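Local coordinates for protein beta-phenylalanine aminotransferase (Variovorax paradoxus, PDB 4AO9) that catalyses the pyridoxal-5'-phosphate-dependent transfer of the amino group of beta-phenylalanine, probably to a keto acid acceptor, at residues Leu135-Arg147 against Pro269-Thr283. Residues are numbered along the deposited sequence; the frame is centred on the assembly and turned at random.
Sequences LICERFPQIEQLR and PHGLANKLGIRSDLT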
ATOM      1  N   LEU A 135     -10.433 -18.750  -1.559  1.00  9.94           N
ATOM      2  CA  LEU A 135      -9.748 -19.400  -0.448  1.00 10.17           C
ATOM      3  C   LEU A 135      -9.941 -18.618   0.847  1.00  9.93           C
ATOM      4  O   LEU A 135     -10.246 -19.197   1.895  1.00 10.68           O
ATOM      5  CB  LEU A 135      -8.255 -19.545  -0.754  1.00 10.52           C
ATOM      6  CG  LEU A 135      -7.478 -20.447   0.211  1.00 11.35           C
ATOM      7  CD1 LEU A 135      -7.882 -21.912   0.060  1.00 14.65           C
ATOM      8  CD2 LEU A 135      -6.002 -20.316  -0.055  1.00 13.49           C
ATOM      9  N   ILE A 136      -9.799 -17.297   0.770  1.00  9.47           N
ATOM     10  CA  ILE A 136      -9.923 -16.478   1.967  1.00  9.56           C
ATOM     11  C   ILE A 136     -11.355 -16.483   2.510  1.00 10.26           C
ATOM     12  O   ILE A 136     -11.557 -16.613   3.724  1.00 10.46           O
ATOM     13  CB  ILE A 136      -9.416 -15.043   1.717  1.00  8.61           C
ATOM     14  CG1 ILE A 136      -7.898 -15.061   1.497  1.00  8.89           C
ATOM     15  CG2 ILE A 136      -9.800 -14.142   2.880  1.00  9.46           C
ATOM     16  CD1 ILE A 136      -7.358 -13.741   0.890  1.00 10.13           C
ATOM     17  N   CYS A 137     -12.339 -16.356   1.620  1.00 10.44           N
ATOM     18  CA  CYS A 137     -13.743 -16.378   2.024  1.00 11.43           C
ATOM     19  C   CYS A 137     -14.111 -17.713   2.663  1.00 11.80           C
ATOM     20  O   CYS A 137     -14.928 -17.756   3.580  1.00 12.91           O
ATOM     21  CB  CYS A 137     -14.658 -16.087   0.834  1.00 11.24           C
ATOM     22  SG  CYS A 137     -14.528 -14.375   0.230  1.00 12.99           S
ATOM     23  N   GLU A 138     -13.517 -18.795   2.171  1.00 12.25           N
ATOM     24  CA  GLU A 138     -13.775 -20.124   2.738  1.00 13.28           C
ATOM     25  C   GLU A 138     -13.125 -20.290   4.103  1.00 13.16           C
ATOM     26  O   GLU A 138     -13.695 -20.935   4.993  1.00 13.82           O
ATOM     27  CB  GLU A 138     -13.304 -21.220   1.783  1.00 13.75           C
ATOM     28  CG  GLU A 138     -14.194 -21.368   0.573  1.00 15.55           C
ATOM     29  CD  GLU A 138     -13.636 -22.315  -0.489  1.00 18.61           C
ATOM     30  OE1 GLU A 138     -12.445 -22.708  -0.419  1.00 21.79           O
ATOM     31  OE2 GLU A 138     -14.399 -22.631  -1.419  1.00 20.53           O
ATOM     32  N   ARG A 139     -11.937 -19.719   4.275  1.00 12.26           N
ATOM     33  CA  ARG A 139     -11.201 -19.821   5.528  1.00 12.30           C
ATOM     34  C   ARG A 139     -11.805 -18.948   6.621  1.00 12.33           C
ATOM     35  O   ARG A 139     -11.780 -19.309   7.797  1.00 12.39           O
ATOM     36  CB  ARG A 139      -9.738 -19.439   5.299  1.00 12.41           C
ATOM     37  CG  ARG A 139      -8.835 -19.665   6.502  1.00 14.59           C
ATOM     38  CD  ARG A 139      -7.394 -19.557   6.080  1.00 15.80           C
ATOM     39  NE  ARG A 139      -6.450 -19.710   7.191  1.00 16.99           N
ATOM     40  CZ  ARG A 139      -5.277 -20.327   7.081  1.00 15.83           C
ATOM     41  NH1 ARG A 139      -4.917 -20.881   5.925  1.00 15.04           N
ATOM     42  NH2 ARG A 139      -4.467 -20.392   8.128  1.00 16.21           N
ATOM     43  N   PHE A 140     -12.345 -17.797   6.219  1.00 11.13           N
ATOM     44  CA  PHE A 140     -12.924 -16.840   7.150  1.00 11.27           C
ATOM     45  C   PHE A 140     -14.349 -16.523   6.674  1.00 11.27           C
ATOM     46  O   PHE A 140     -14.586 -15.519   5.998  1.00 11.69           O
ATOM     47  CB  PHE A 140     -12.064 -15.567   7.203  1.00 11.08           C
ATOM     48  CG  PHE A 140     -10.600 -15.823   7.477  1.00 10.20           C
ATOM     49  CD1 PHE A 140     -10.158 -16.155   8.755  1.00 11.72           C
ATOM     50  CD2 PHE A 140      -9.657 -15.706   6.460  1.00 10.44           C
ATOM     51  CE1 PHE A 140      -8.808 -16.384   9.017  1.00 11.63           C
ATOM     52  CE2 PHE A 140      -8.300 -15.921   6.715  1.00 11.54           C
ATOM     53  CZ  PHE A 140      -7.878 -16.268   7.993  1.00 12.10           C
ATOM     54  N   PRO A 141     -15.315 -17.392   7.019  1.00 11.71           N
ATOM     55  CA  PRO A 141     -16.648 -17.296   6.421  1.00 12.09           C
ATOM     56  C   PRO A 141     -17.450 -16.032   6.759  1.00 11.87           C
ATOM     57  O   PRO A 141     -18.468 -15.756   6.108  1.00 12.92           O
ATOM     58  CB  PRO A 141     -17.353 -18.560   6.930  1.00 12.94           C
ATOM     59  CG  PRO A 141     -16.257 -19.485   7.284  1.00 13.64           C
ATOM     60  CD  PRO A 141     -15.163 -18.621   7.819  1.00 12.03           C
ATOM     61  N   GLN A 142     -16.999 -15.269   7.755  1.00 11.25           N
ATOM     62  CA  GLN A 142     -17.561 -13.938   8.020  1.00 10.97           C
ATOM     63  C   GLN A 142     -17.229 -12.952   6.899  1.00 10.80           C
ATOM     64  O   GLN A 142     -17.758 -11.835   6.865  1.00 10.88           O
ATOM     65  CB  GLN A 142     -17.081 -13.384   9.369  1.00 11.30           C
ATOM     66  CG  GLN A 142     -15.588 -13.045   9.425  1.00 11.13           C
ATOM     67  CD  GLN A 142     -14.717 -14.207   9.874  1.00 10.31           C
ATOM     68  OE1 GLN A 142     -14.852 -15.342   9.405  1.00 11.52           O
ATOM     69  NE2 GLN A 142     -13.800 -13.916  10.795  1.00 11.01           N
ATOM     70  N   ILE A 143     -16.358 -13.380   5.984  1.00 10.36           N
ATOM     71  CA  ILE A 143     -16.043 -12.591   4.793  1.00 10.35           C
ATOM     72  C   ILE A 143     -16.807 -13.205   3.617  1.00 10.18           C
ATOM     73  O   ILE A 143     -16.436 -14.271   3.101  1.00 11.38           O
ATOM     74  CB  ILE A 143     -14.525 -12.556   4.529  1.00  9.81           C
ATOM     75  CG1 ILE A 143     -13.806 -11.904   5.719  1.00  9.76           C
ATOM     76  CG2 ILE A 143     -14.222 -11.837   3.213  1.00 10.86           C
ATOM     77  CD1 ILE A 143     -12.285 -11.952   5.625  1.00 11.23           C
ATOM     78  N   GLU A 144     -17.911 -12.564   3.239  1.00 10.23           N
ATOM     79  CA  GLU A 144     -18.768 -13.057   2.153  1.00 10.12           C
ATOM     80  C   GLU A 144     -18.197 -12.649   0.804  1.00 10.05           C
ATOM     81  O   GLU A 144     -18.230 -13.436  -0.155  1.00 10.74           O
ATOM     82  CB  GLU A 144     -20.206 -12.547   2.304  1.00 10.93           C
ATOM     83  CG  GLU A 144     -20.853 -13.049   3.582  1.00 12.91           C
ATOM     84  CD  GLU A 144     -22.250 -12.523   3.834  1.00 16.80           C
ATOM     85  OE1 GLU A 144     -22.716 -11.568   3.175  1.00 14.43           O
ATOM     86  OE2 GLU A 144     -22.918 -13.121   4.712  1.00 22.83           O
ATOM     87  N   GLN A 145     -17.728 -11.404   0.723  1.00  9.23           N
ATOM     88  CA  GLN A 145     -16.933 -10.931  -0.413  1.00  9.03           C
ATOM     89  C   GLN A 145     -15.831 -10.039   0.118  1.00  8.30           C
ATOM     90  O   GLN A 145     -15.935  -9.505   1.224  1.00  8.48           O
ATOM     91  CB  GLN A 145     -17.771 -10.119  -1.387  1.00  9.30           C
ATOM     92  CG  GLN A 145     -18.892 -10.886  -2.058  1.00 10.35           C
ATOM     93  CD  GLN A 145     -19.584 -10.041  -3.093  1.00 12.92           C
ATOM     94  OE1 GLN A 145     -19.760  -8.835  -2.914  1.00 14.22           O
ATOM     95  NE2 GLN A 145     -19.947 -10.659  -4.200  1.00 15.86           N
ATOM     96  N   LEU A 146     -14.769  -9.883  -0.673  1.00  8.20           N
ATOM     97  CA  LEU A 146     -13.634  -9.046  -0.279  1.00  7.65           C
ATOM     98  C   LEU A 146     -13.088  -8.288  -1.470  1.00  7.71           C
ATOM     99  O   LEU A 146     -13.457  -8.569  -2.615  1.00  8.45           O
ATOM    100  CB  LEU A 146     -12.514  -9.899   0.335  1.00  8.37           C
ATOM    101  CG  LEU A 146     -11.858 -10.992  -0.518  1.00  8.71           C
ATOM    102  CD1 LEU A 146     -10.857 -10.436  -1.538  1.00 10.50           C
ATOM    103  CD2 LEU A 146     -11.152 -12.017   0.367  1.00 11.27           C
ATOM    104  N   ARG A 147     -12.225  -7.316  -1.182  1.00  7.60           N
ATOM    105  CA  ARG A 147     -11.340  -6.722  -2.183  1.00  7.46           C
ATOM    106  C   ARG A 147      -9.921  -6.704  -1.626  1.00  7.49           C
ATOM    107  O   ARG A 147      -9.729  -6.620  -0.412  1.00  7.65           O
ATOM    108  CB  ARG A 147     -11.792  -5.312  -2.553  1.00  7.98           C
ATOM    109  CG  ARG A 147     -13.122  -5.287  -3.306  1.00  8.06           C
ATOM    110  CD  ARG A 147     -13.599  -3.884  -3.519  1.00  8.75           C
ATOM    111  NE  ARG A 147     -12.854  -3.152  -4.546  1.00  9.57           N
ATOM    112  CZ  ARG A 147     -13.192  -3.047  -5.829  1.00  9.26           C
ATOM    113  NH1 ARG A 147     -14.256  -3.680  -6.331  1.00 10.24           N
ATOM    114  NH2 ARG A 147     -12.441  -2.292  -6.623  1.00  9.94           N
ATOM    115  N   PRO A 269      -7.199 -21.703  13.542  1.00 15.63           N
ATOM    116  CA  PRO A 269      -7.430 -22.209  12.182  1.00 15.58           C
ATOM    117  C   PRO A 269      -8.271 -21.271  11.304  1.00 15.40           C
ATOM    118  O   PRO A 269      -8.013 -21.151  10.105  1.00 15.12           O
ATOM    119  CB  PRO A 269      -8.145 -23.539  12.433  1.00 15.88           C
ATOM    120  CG  PRO A 269      -7.551 -23.999  13.724  1.00 16.43           C
ATOM    121  CD  PRO A 269      -7.434 -22.756  14.554  1.00 16.36           C
ATOM    122  N   HIS A 270      -9.241 -20.593  11.909  1.00 14.31           N
ATOM    123  CA  HIS A 270     -10.086 -19.661  11.179  1.00 13.70           C
ATOM    124  C   HIS A 270     -10.067 -18.251  11.775  1.00 13.03           C
ATOM    125  O   HIS A 270     -11.022 -17.482  11.638  1.00 12.37           O
ATOM    126  CB  HIS A 270     -11.491 -20.242  11.046  1.00 14.14           C
ATOM    127  CG  HIS A 270     -11.491 -21.567  10.357  1.00 15.50           C
ATOM    128  ND1 HIS A 270     -11.363 -21.687   8.990  1.00 16.40           N
ATOM    129  CD2 HIS A 270     -11.510 -22.831  10.848  1.00 17.93           C
ATOM    130  CE1 HIS A 270     -11.344 -22.968   8.662  1.00 17.97           C
ATOM    131  NE2 HIS A 270     -11.418 -23.681   9.772  1.00 18.76           N
ATOM    132  N   GLY A 271      -8.954 -17.927  12.426  1.00 12.65           N
ATOM    133  CA  GLY A 271      -8.766 -16.601  13.011  1.00 12.17           C
ATOM    134  C   GLY A 271      -9.358 -16.464  14.401  1.00 12.26           C
ATOM    135  O   GLY A 271     -10.195 -17.266  14.832  1.00 11.98           O
ATOM    136  N   LEU A 272      -8.944 -15.415  15.096  1.00 12.22           N
ATOM    137  CA  LEU A 272      -9.343 -15.215  16.485  1.00 12.28           C
ATOM    138  C   LEU A 272     -10.835 -14.928  16.665  1.00 12.52           C
ATOM    139  O   LEU A 272     -11.458 -15.503  17.548  1.00 12.39           O
ATOM    140  CB  LEU A 272      -8.481 -14.137  17.145  1.00 12.22           C
ATOM    141  CG  LEU A 272      -8.638 -14.005  18.668  1.00 12.61           C
ATOM    142  CD1 LEU A 272      -8.404 -15.321  19.385  1.00 14.31           C
ATOM    143  CD2 LEU A 272      -7.709 -12.935  19.201  1.00 13.28           C
ATOM    144  N   ALA A 273     -11.419 -14.068  15.835  1.00 12.08           N
ATOM    145  CA  ALA A 273     -12.835 -13.728  16.006  1.00 11.91           C
ATOM    146  C   ALA A 273     -13.725 -14.965  15.919  1.00 12.40           C
ATOM    147  O   ALA A 273     -14.644 -15.123  16.730  1.00 12.45           O
ATOM    148  CB  ALA A 273     -13.267 -12.669  15.000  1.00 12.26           C
ATOM    149  N   ASN A 274     -13.421 -15.862  14.979  1.00 12.56           N
ATOM    150  CA  ASN A 274     -14.164 -17.126  14.880  1.00 13.14           C
ATOM    151  C   ASN A 274     -14.000 -18.022  16.096  1.00 13.80           C
ATOM    152  O   ASN A 274     -14.970 -18.650  16.541  1.00 14.74           O
ATOM    153  CB  ASN A 274     -13.824 -17.882  13.593  1.00 13.11           C
ATOM    154  CG  ASN A 274     -14.505 -17.279  12.388  1.00 13.58           C
ATOM    155  OD1 ASN A 274     -15.650 -16.836  12.473  1.00 14.36           O
ATOM    156  ND2 ASN A 274     -13.799 -17.232  11.262  1.00 14.33           N
ATOM    157  N   LYS A 275     -12.785 -18.085  16.639  1.00 14.00           N
ATOM    158  CA  LYS A 275     -12.534 -18.841  17.870  1.00 14.76           C
ATOM    159  C   LYS A 275     -13.374 -18.302  19.037  1.00 14.80           C
ATOM    160  O   LYS A 275     -13.922 -19.084  19.839  1.00 15.28           O
ATOM    161  CB  LYS A 275     -11.047 -18.814  18.226  1.00 14.97           C
ATOM    162  CG  LYS A 275     -10.679 -19.749  19.378  1.00 18.06           C
ATOM    163  CD  LYS A 275      -9.179 -19.922  19.505  1.00 22.43           C
ATOM    164  CE  LYS A 275      -8.827 -20.889  20.637  1.00 26.02           C
ATOM    165  NZ  LYS A 275      -9.054 -20.272  21.972  1.00 29.14           N
ATOM    166  N   LEU A 276     -13.480 -16.976  19.118  1.00 14.56           N
ATOM    167  CA  LEU A 276     -14.245 -16.305  20.177  1.00 14.85           C
ATOM    168  C   LEU A 276     -15.752 -16.347  19.943  1.00 14.95           C
ATOM    169  O   LEU A 276     -16.537 -16.104  20.867  1.00 16.20           O
ATOM    170  CB  LEU A 276     -13.781 -14.850  20.327  1.00 14.79           C
ATOM    171  CG  LEU A 276     -12.319 -14.651  20.739  1.00 15.62           C
ATOM    172  CD1 LEU A 276     -11.925 -13.186  20.654  1.00 16.75           C
ATOM    173  CD2 LEU A 276     -12.035 -15.236  22.142  1.00 18.72           C
ATOM    174  N   GLY A 277     -16.156 -16.627  18.706  1.00 14.40           N
ATOM    175  CA  GLY A 277     -17.571 -16.681  18.336  1.00 14.39           C
ATOM    176  C   GLY A 277     -18.255 -15.328  18.245  1.00 14.08           C
ATOM    177  O   GLY A 277     -19.431 -15.193  18.589  1.00 14.83           O
ATOM    178  N   ILE A 278     -17.518 -14.319  17.792  1.00 13.02           N
ATOM    179  CA  ILE A 278     -18.078 -12.986  17.586  1.00 12.67           C
ATOM    180  C   ILE A 278     -17.934 -12.592  16.123  1.00 12.02           C
ATOM    181  O   ILE A 278     -16.823 -12.576  15.573  1.00 12.56           O
ATOM    182  CB  ILE A 278     -17.432 -11.919  18.506  1.00 12.30           C
ATOM    183  CG1 ILE A 278     -17.512 -12.374  19.969  1.00 13.49           C
ATOM    184  CG2 ILE A 278     -18.117 -10.554  18.311  1.00 12.15           C
ATOM    185  CD1 ILE A 278     -16.661 -11.565  20.927  1.00 14.75           C
ATOM    186  N   ARG A 279     -19.065 -12.274  15.503  1.00 12.25           N
ATOM    187  CA  ARG A 279     -19.128 -11.946  14.080  1.00 12.47           C
ATOM    188  C   ARG A 279     -19.083 -10.439  13.874  1.00 11.59           C
ATOM    189  O   ARG A 279     -19.986  -9.733  14.311  1.00 12.02           O
ATOM    190  CB  ARG A 279     -20.411 -12.508  13.454  1.00 13.80           C
ATOM    191  CG  ARG A 279     -20.648 -12.081  12.001  1.00 17.42           C
ATOM    192  CD  ARG A 279     -20.029 -13.058  11.017  1.00 25.12           C
ATOM    193  NE  ARG A 279     -20.947 -14.125  10.613  1.00 30.53           N
ATOM    194  CZ  ARG A 279     -21.405 -14.317   9.371  1.00 32.02           C
ATOM    195  NH1 ARG A 279     -21.038 -13.524   8.373  1.00 34.28           N
ATOM    196  NH2 ARG A 279     -22.235 -15.322   9.124  1.00 33.45           N
ATOM    197  N   SER A 280     -18.038  -9.951  13.212  1.00  9.48           N
ATOM    198  CA  SER A 280     -18.003  -8.546  12.787  1.00  8.89           C
ATOM    199  C   SER A 280     -18.653  -8.359  11.416  1.00  8.39           C
ATOM    200  O   SER A 280     -18.733  -9.287  10.615  1.00  9.26           O
ATOM    201  CB  SER A 280     -16.563  -8.034  12.774  1.00  8.86           C
ATOM    202  OG  SER A 280     -15.754  -8.836  11.923  1.00  9.40           O
ATOM    203  N   ASP A 281     -19.118  -7.137  11.158  1.00  8.40           N
ATOM    204  CA  ASP A 281     -19.702  -6.783   9.867  1.00  7.97           C
ATOM    205  C   ASP A 281     -18.676  -6.723   8.743  1.00  7.90           C
ATOM    206  O   ASP A 281     -18.988  -7.073   7.599  1.00  7.51           O
ATOM    207  CB  ASP A 281     -20.438  -5.456   9.977  1.00  7.84           C
ATOM    208  CG  ASP A 281     -21.545  -5.513  10.993  1.00  8.08           C
ATOM    209  OD1 ASP A 281     -22.638  -6.006  10.631  1.00 11.31           O
ATOM    210  OD2 ASP A 281     -21.314  -5.104  12.145  1.00  8.26           O
ATOM    211  N   LEU A 282     -17.461  -6.288   9.078  1.00  7.38           N
ATOM    212  CA  LEU A 282     -16.307  -6.339   8.174  1.00  7.22           C
ATOM    213  C   LEU A 282     -15.114  -6.865   8.947  1.00  7.25           C
ATOM    214  O   LEU A 282     -15.071  -6.770  10.187  1.00  7.19           O
ATOM    215  CB  LEU A 282     -15.961  -4.958   7.589  1.00  8.09           C
ATOM    216  CG  LEU A 282     -17.035  -4.269   6.742  1.00  8.41           C
ATOM    217  CD1 LEU A 282     -16.614  -2.831   6.457  1.00  9.45           C
ATOM    218  CD2 LEU A 282     -17.286  -5.008   5.434  1.00  9.73           C
ATOM    219  N   THR A 283     -14.142  -7.390   8.202  1.00  7.30           N
ATOM    220  CA  THR A 283     -12.890  -7.875   8.743  1.00  6.96           C
ATOM    221  C   THR A 283     -11.784  -7.404   7.812  1.00  7.15           C
ATOM    222  O   THR A 283     -11.929  -7.469   6.586  1.00  7.60           O
ATOM    223  CB  THR A 283     -12.886  -9.406   8.778  1.00  7.24           C
ATOM    224  OG1 THR A 283     -13.928  -9.846   9.663  1.00  7.97           O
ATOM    225  CG2 THR A 283     -11.539  -9.947   9.277  1.00  8.21           C
TER
HETATM  226  O   HOH W   1     -16.578  -9.767   8.719  1.00  7.72           O
HETATM  227  O   HOH W   2     -13.400 -11.254  12.026  1.00  7.74           O
HETATM  228  O   HOH W   3     -11.836 -15.004  12.659  1.00  9.07           O
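Two direct hydrogen bonds join Q142 and R139 to the 269-283 segment. N274 ND2 donates to Q142 OE1 (2.9 Å) with the two amide planes 76° apart, so the groups meet twisted rather than as a flat pair. The same ND2 also donates to H270 O at 2.8 Å, and thus spends its hydrogens on both segments. H270 ND1 reaches R139 O (2.7 Å) in the carbonyl plane, on a lone pair. Were N274 replaced by an alanine, Q142 OE1 would probably lose this donor and the Q142 amide be freer to turn.

Three waters extend the polar network. Q142 NE2 donates to two of them: one is held by H270 O and N274 N, the other donates to T283 OG1. The third links Q142 O with S280 O and T283 OG1. With chi1 at 68° and chi2 at -90°, the bent Q142 chain brings its amide to this network.

In the seven-stranded sheet of this fold type I PLP enzyme, strand 296-300 lies between 145-149 and 282-286, antiparallel to both; the contact therefore joins the connections leading into two non-adjacent strands, with the T283 side chain about 10 Å from the cofactor.

Van der Waals contacts flank the polar network. R279 CD packs on Q142 CB at 3.4 Å, and I143 CG1 lies 4.1 Å from T283 CB. Separately, an aromatic edge meets a carbonyl oxygen where F140 CD1 approaches H270 O to 3.3 Å.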